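Local coordinates for protein ATP grasp ligase (Microcystis aeruginosa MRC, PDB 5IG9) that probably acts as an ATP-grasp ligase, using ATP to activate a carboxylate for bond formation, at residues T219-E223 and Q224-A228; D257-K260 and T261-K264. One frame throughout, in Å; residues are numbered along the deposited sequence.

Interaction 1 (T219-E223 and Q224-A228)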
ATOM      1  N   THR A 219      12.491  -8.843  18.253  1.00 37.36           N
ATOM      2  CA  THR A 219      13.042  -8.033  17.175  1.00 38.12           C
ATOM      3  C   THR A 219      14.061  -8.870  16.416  1.00 42.17           C
ATOM      4  O   THR A 219      15.020  -9.375  17.008  1.00 41.35           O
ATOM      5  CB  THR A 219      13.688  -6.760  17.719  1.00 37.30           C
ATOM      6  OG1 THR A 219      12.758  -6.075  18.561  1.00 46.96           O
ATOM      7  CG2 THR A 219      14.084  -5.848  16.580  1.00 37.33           C
ATOM      8  N   ILE A 220      13.851  -9.022  15.112  1.00 40.82           N
ATOM      9  CA  ILE A 220      14.695  -9.854  14.266  1.00 40.98           C
ATOM     10  C   ILE A 220      15.403  -8.959  13.263  1.00 41.90           C
ATOM     11  O   ILE A 220      14.757  -8.151  12.585  1.00 44.41           O
ATOM     12  CB  ILE A 220      13.877 -10.940  13.546  1.00 42.57           C
ATOM     13  CG1 ILE A 220      13.253 -11.893  14.570  1.00 42.67           C
ATOM     14  CG2 ILE A 220      14.752 -11.693  12.555  1.00 44.14           C
ATOM     15  CD1 ILE A 220      12.329 -12.919  13.962  1.00 42.24           C
ATOM     16  N   VAL A 221      16.723  -9.103  13.170  1.00 45.26           N
ATOM     17  CA  VAL A 221      17.533  -8.388  12.189  1.00 43.06           C
ATOM     18  C   VAL A 221      18.307  -9.434  11.396  1.00 43.77           C
ATOM     19  O   VAL A 221      19.292  -9.996  11.895  1.00 47.69           O
ATOM     20  CB  VAL A 221      18.494  -7.385  12.841  1.00 44.10           C
ATOM     21  CG1 VAL A 221      19.164  -6.536  11.778  1.00 43.46           C
ATOM     22  CG2 VAL A 221      17.759  -6.516  13.849  1.00 44.68           C
ATOM     23  N   GLY A 222      17.876  -9.687  10.162  1.00 44.95           N
ATOM     24  CA  GLY A 222      18.460 -10.754   9.374  1.00 45.65           C
ATOM     25  C   GLY A 222      18.038 -12.106   9.909  1.00 49.23           C
ATOM     26  O   GLY A 222      16.907 -12.543   9.682  1.00 51.09           O
ATOM     27  N   GLU A 223      18.941 -12.777  10.628  1.00 48.79           N
ATOM     28  CA  GLU A 223      18.614 -14.012  11.330  1.00 51.35           C
ATOM     29  C   GLU A 223      19.008 -13.938  12.800  1.00 47.17           C
ATOM     30  O   GLU A 223      19.091 -14.972  13.470  1.00 48.77           O
ATOM     31  CB  GLU A 223      19.273 -15.219  10.658  1.00 53.47           C
ATOM     32  CG  GLU A 223      18.714 -15.525   9.274  1.00 58.48           C
ATOM     33  CD  GLU A 223      19.228 -16.833   8.706  1.00 63.72           C
ATOM     34  OE1 GLU A 223      20.401 -17.177   8.960  1.00 71.84           O
ATOM     35  OE2 GLU A 223      18.453 -17.524   8.012  1.00 68.69           O
ATOM     36  N   GLN A 224      19.252 -12.734  13.312  1.00 48.22           N
ATOM     37  CA  GLN A 224      19.557 -12.512  14.719  1.00 47.39           C
ATOM     38  C   GLN A 224      18.272 -12.153  15.451  1.00 45.92           C
ATOM     39  O   GLN A 224      17.541 -11.252  15.023  1.00 43.51           O
ATOM     40  CB  GLN A 224      20.594 -11.400  14.878  1.00 47.54           C
ATOM     41  CG  GLN A 224      21.181 -11.290  16.266  1.00 48.33           C
ATOM     42  CD  GLN A 224      22.402 -10.394  16.298  1.00 52.39           C
ATOM     43  OE1 GLN A 224      22.748  -9.760  15.300  1.00 53.40           O
ATOM     44  NE2 GLN A 224      23.066 -10.340  17.449  1.00 56.42           N
ATOM     45  N   ILE A 225      17.998 -12.856  16.548  1.00 45.12           N
ATOM     46  CA  ILE A 225      16.714 -12.776  17.233  1.00 43.11           C
ATOM     47  C   ILE A 225      16.930 -12.197  18.621  1.00 42.98           C
ATOM     48  O   ILE A 225      17.609 -12.808  19.454  1.00 37.37           O
ATOM     49  CB  ILE A 225      16.034 -14.149  17.317  1.00 42.17           C
ATOM     50  CG1 ILE A 225      15.999 -14.796  15.933  1.00 42.48           C
ATOM     51  CG2 ILE A 225      14.633 -14.010  17.886  1.00 46.25           C
ATOM     52  CD1 ILE A 225      15.417 -16.180  15.924  1.00 44.23           C
ATOM     53  N   PHE A 226      16.336 -11.031  18.872  1.00 40.64           N
ATOM     54  CA  PHE A 226      16.366 -10.387  20.181  1.00 41.77           C
ATOM     55  C   PHE A 226      14.994 -10.550  20.827  1.00 41.01           C
ATOM     56  O   PHE A 226      14.018  -9.923  20.397  1.00 42.39           O
ATOM     57  CB  PHE A 226      16.732  -8.910  20.061  1.00 41.72           C
ATOM     58  CG  PHE A 226      18.028  -8.660  19.351  1.00 43.81           C
ATOM     59  CD1 PHE A 226      18.063  -8.507  17.975  1.00 45.57           C
ATOM     60  CD2 PHE A 226      19.214  -8.556  20.061  1.00 43.09           C
ATOM     61  CE1 PHE A 226      19.253  -8.268  17.321  1.00 47.04           C
ATOM     62  CE2 PHE A 226      20.407  -8.316  19.412  1.00 41.95           C
ATOM     63  CZ  PHE A 226      20.429  -8.171  18.042  1.00 43.11           C
ATOM     64  N   THR A 227      14.920 -11.377  21.867  1.00 47.89           N
ATOM     65  CA  THR A 227      13.666 -11.690  22.539  1.00 44.62           C
ATOM     66  C   THR A 227      13.652 -11.064  23.924  1.00 42.56           C
ATOM     67  O   THR A 227      14.572 -11.284  24.719  1.00 43.71           O
ATOM     68  CB  THR A 227      13.461 -13.201  22.647  1.00 44.97           C
ATOM     69  OG1 THR A 227      13.490 -13.784  21.341  1.00 45.75           O
ATOM     70  CG2 THR A 227      12.118 -13.503  23.296  1.00 47.15           C
ATOM     71  N   ALA A 228      12.599 -10.303  24.211  1.00 42.36           N
ATOM     72  CA  ALA A 228      12.411  -9.663  25.503  1.00 42.42           C
ATOM     73  C   ALA A 228      11.039 -10.022  26.059  1.00 43.62           C
ATOM     74  O   ALA A 228      10.056 -10.093  25.315  1.00 41.60           O
ATOM     75  CB  ALA A 228      12.557  -8.143  25.388  1.00 41.13           C
TER
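Thr219-Val221 and Gln224-Phe226 pair antiparallel at the closed end of a beta hairpin, two inner strands of a five-stranded sheet. Thr219 and Phe226 form a hydrogen-bonded pair, Thr219 N to Phe226 O and Phe226 N to Thr219 O both measuring 2.8 Å. Ile220 and Ile225 follow as a non-hydrogen-bonded pair, then Val221 and Gln224 close the end: Val221 N reaches Gln224 O at 3.0 Å in the carbonyl plane, whereas the return bond, Gln224 N to Val221 O (3.1 Å), comes from well above the carbonyl plane. This is a two-residue, II'-like hairpin turn, with Gly222 supplying the positive phi (72°) at its first corner. Ile220 and Ile225 run alongside each other off the same face, Ile220 CG1 4.2 Å from Ile225 CG2; Leu266 and Met270 of helix 260-273 also pack on Ile220. On the other face Val221 CG2 meets Phe226 CE1 obliquely at 4.2 Å. Phe226 CG sits beside its own backbone N (chi1 -56°), which brings an edge of the ring against Thr219 O. Ile313, Ala316 and Ile320 of helix 313-323 pack on Val221.

Interaction 2 (D257-K260 and T261-K264); sequences DLPK and TIEK
Leu258 and Pro259 run extended into the first turn of helix 260-273, whose i to i+4 bonding starts when Glu263 N donates to Pro259 O at 3.0 Å and continues with Lys264 N to Lys260 O, also 3.0 Å. The first bond is nearly straight (N-H...O 166°) and arrives close to the direction in which the Pro259 carbonyl points; the second comes from above the plane of the Lys260 carbonyl. Beneath this turn Leu258 is the buried member. Its CB meets Glu263 CG at 3.6 Å, while one methyl, CD1, lies 3.9 Å from Glu263 CG and the other, CD2, approaches Ile262 CG2 at 4.1 Å, the Leu258 and Ile262 side chains set roughly perpendicular. Glu263 CG is turned beside its own backbone N (chi1 -76°), which lays CG against Leu258. An alanine in place of Glu263 would lack CG and the carboxylate, and would probably leave the CB and CD1 flank of Leu258 less well covered. Ile262 CG1 lies alongside the Pro259 ring, 4.0 Å from Pro259 CB. Tyr290 of strand 290-296 touches Leu258, Pro259 and Ile262, while Leu216 and Ile218 also pack on Leu258. At the outer side Lys264 leads away from the turn, and its NZ makes a salt bridge with Glu268 one helical turn further on. Pro259 occupies the N-cap, where its ring offers no polar group to cap the helix, and Leu258, just before it, meets the fourth residue of the helix, Glu263: the N' and N4 positions of a hydrophobic staple, though on the helix side the apolar partner is only the CG methylene of a glutamate.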
ATOM      1  N   ASP A 257      14.674 -16.605  26.429  1.00 48.62           N
ATOM      2  CA  ASP A 257      15.126 -17.605  25.467  1.00 46.66           C
ATOM      3  C   ASP A 257      13.911 -18.314  24.880  1.00 46.87           C
ATOM      4  O   ASP A 257      13.266 -19.121  25.557  1.00 53.14           O
ATOM      5  CB  ASP A 257      16.077 -18.604  26.123  1.00 49.41           C
ATOM      6  CG  ASP A 257      17.428 -17.995  26.459  1.00 54.28           C
ATOM      7  OD1 ASP A 257      17.927 -17.163  25.670  1.00 56.42           O
ATOM      8  OD2 ASP A 257      17.996 -18.348  27.516  1.00 53.47           O
ATOM      9  N   LEU A 258      13.602 -18.010  23.625  1.00 50.33           N
ATOM     10  CA  LEU A 258      12.553 -18.724  22.923  1.00 48.86           C
ATOM     11  C   LEU A 258      12.957 -20.183  22.711  1.00 51.53           C
ATOM     12  O   LEU A 258      14.144 -20.493  22.580  1.00 52.31           O
ATOM     13  CB  LEU A 258      12.278 -18.080  21.567  1.00 50.71           C
ATOM     14  CG  LEU A 258      11.505 -16.767  21.515  1.00 48.87           C
ATOM     15  CD1 LEU A 258      11.465 -16.241  20.088  1.00 50.77           C
ATOM     16  CD2 LEU A 258      10.102 -16.972  22.051  1.00 48.85           C
ATOM     17  N   PRO A 259      11.990 -21.096  22.683  1.00 51.37           N
ATOM     18  CA  PRO A 259      12.276 -22.443  22.181  1.00 49.49           C
ATOM     19  C   PRO A 259      12.811 -22.370  20.758  1.00 49.61           C
ATOM     20  O   PRO A 259      12.364 -21.552  19.951  1.00 51.50           O
ATOM     21  CB  PRO A 259      10.913 -23.139  22.244  1.00 48.74           C
ATOM     22  CG  PRO A 259      10.161 -22.395  23.305  1.00 48.93           C
ATOM     23  CD  PRO A 259      10.610 -20.968  23.181  1.00 49.56           C
ATOM     24  N   LYS A 260      13.787 -23.229  20.450  1.00 50.12           N
ATOM     25  CA  LYS A 260      14.371 -23.217  19.112  1.00 53.06           C
ATOM     26  C   LYS A 260      13.334 -23.504  18.033  1.00 51.88           C
ATOM     27  O   LYS A 260      13.535 -23.118  16.877  1.00 51.49           O
ATOM     28  CB  LYS A 260      15.518 -24.226  19.011  1.00 58.63           C
ATOM     29  CG  LYS A 260      15.077 -25.666  18.816  1.00 66.09           C
ATOM     30  CD  LYS A 260      16.187 -26.517  18.213  1.00 69.90           C
ATOM     31  CE  LYS A 260      16.419 -26.178  16.746  1.00 71.54           C
ATOM     32  NZ  LYS A 260      17.425 -27.085  16.121  1.00 76.03           N
ATOM     33  N   THR A 261      12.229 -24.164  18.387  1.00 51.02           N
ATOM     34  CA  THR A 261      11.158 -24.391  17.424  1.00 53.14           C
ATOM     35  C   THR A 261      10.429 -23.094  17.098  1.00 51.50           C
ATOM     36  O   THR A 261      10.128 -22.821  15.930  1.00 50.16           O
ATOM     37  CB  THR A 261      10.179 -25.433  17.961  1.00 54.11           C
ATOM     38  OG1 THR A 261      10.872 -26.665  18.194  1.00 53.51           O
ATOM     39  CG2 THR A 261       9.054 -25.671  16.967  1.00 54.97           C
ATOM     40  N   ILE A 262      10.142 -22.280  18.115  1.00 47.61           N
ATOM     41  CA  ILE A 262       9.510 -20.986  17.876  1.00 47.32           C
ATOM     42  C   ILE A 262      10.443 -20.075  17.088  1.00 49.04           C
ATOM     43  O   ILE A 262      10.012 -19.360  16.175  1.00 47.15           O
ATOM     44  CB  ILE A 262       9.084 -20.341  19.210  1.00 49.53           C
ATOM     45  CG1 ILE A 262       8.152 -21.274  19.988  1.00 47.99           C
ATOM     46  CG2 ILE A 262       8.413 -18.997  18.961  1.00 51.59           C
ATOM     47  CD1 ILE A 262       6.833 -21.525  19.309  1.00 48.36           C
ATOM     48  N   GLU A 263      11.738 -20.090  17.421  1.00 49.98           N
ATOM     49  CA  GLU A 263      12.697 -19.263  16.693  1.00 49.52           C
ATOM     50  C   GLU A 263      12.760 -19.651  15.221  1.00 46.38           C
ATOM     51  O   GLU A 263      12.807 -18.782  14.344  1.00 45.31           O
ATOM     52  CB  GLU A 263      14.083 -19.372  17.328  1.00 54.54           C
ATOM     53  CG  GLU A 263      14.245 -18.583  18.611  1.00 58.45           C
ATOM     54  CD  GLU A 263      15.672 -18.605  19.117  1.00 59.52           C
ATOM     55  OE1 GLU A 263      16.505 -19.298  18.497  1.00 58.18           O
ATOM     56  OE2 GLU A 263      15.963 -17.930  20.129  1.00 60.71           O
ATOM     57  N   LYS A 264      12.764 -20.954  14.929  1.00 45.59           N
ATOM     58  CA  LYS A 264      12.830 -21.383  13.537  1.00 49.97           C
ATOM     59  C   LYS A 264      11.528 -21.089  12.801  1.00 45.39           C
ATOM     60  O   LYS A 264      11.545 -20.854  11.588  1.00 45.13           O
ATOM     61  CB  LYS A 264      13.177 -22.871  13.456  1.00 58.14           C
ATOM     62  CG  LYS A 264      11.989 -23.805  13.289  1.00 67.60           C
ATOM     63  CD  LYS A 264      12.004 -24.477  11.922  1.00 78.52           C
ATOM     64  CE  LYS A 264      10.815 -25.410  11.736  1.00 83.76           C
ATOM     65  NZ  LYS A 264      10.888 -26.118  10.428  1.00 88.66           N
TER

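Interaction 2 sits against the sheet face that carries Ile220 and Ile225 in interaction 1; the two centres lie about 11 Å apart, and side chains of both contacts touch. Ile225 CD1 packs on Glu263 CB at 3.7 Å, so Glu263 stands between Ile225 and Leu258. Further along strand 224-231, Thr227 OG1 lies 3.4 Å from Leu258 CD1. The start of helix 260-273 is thereby set over the strand 224-231, and its later residues Leu266 and Met270 reach across to Ile220. Helix 313-323 packs on the opposite face, at Val221, leaving the hairpin between two helices.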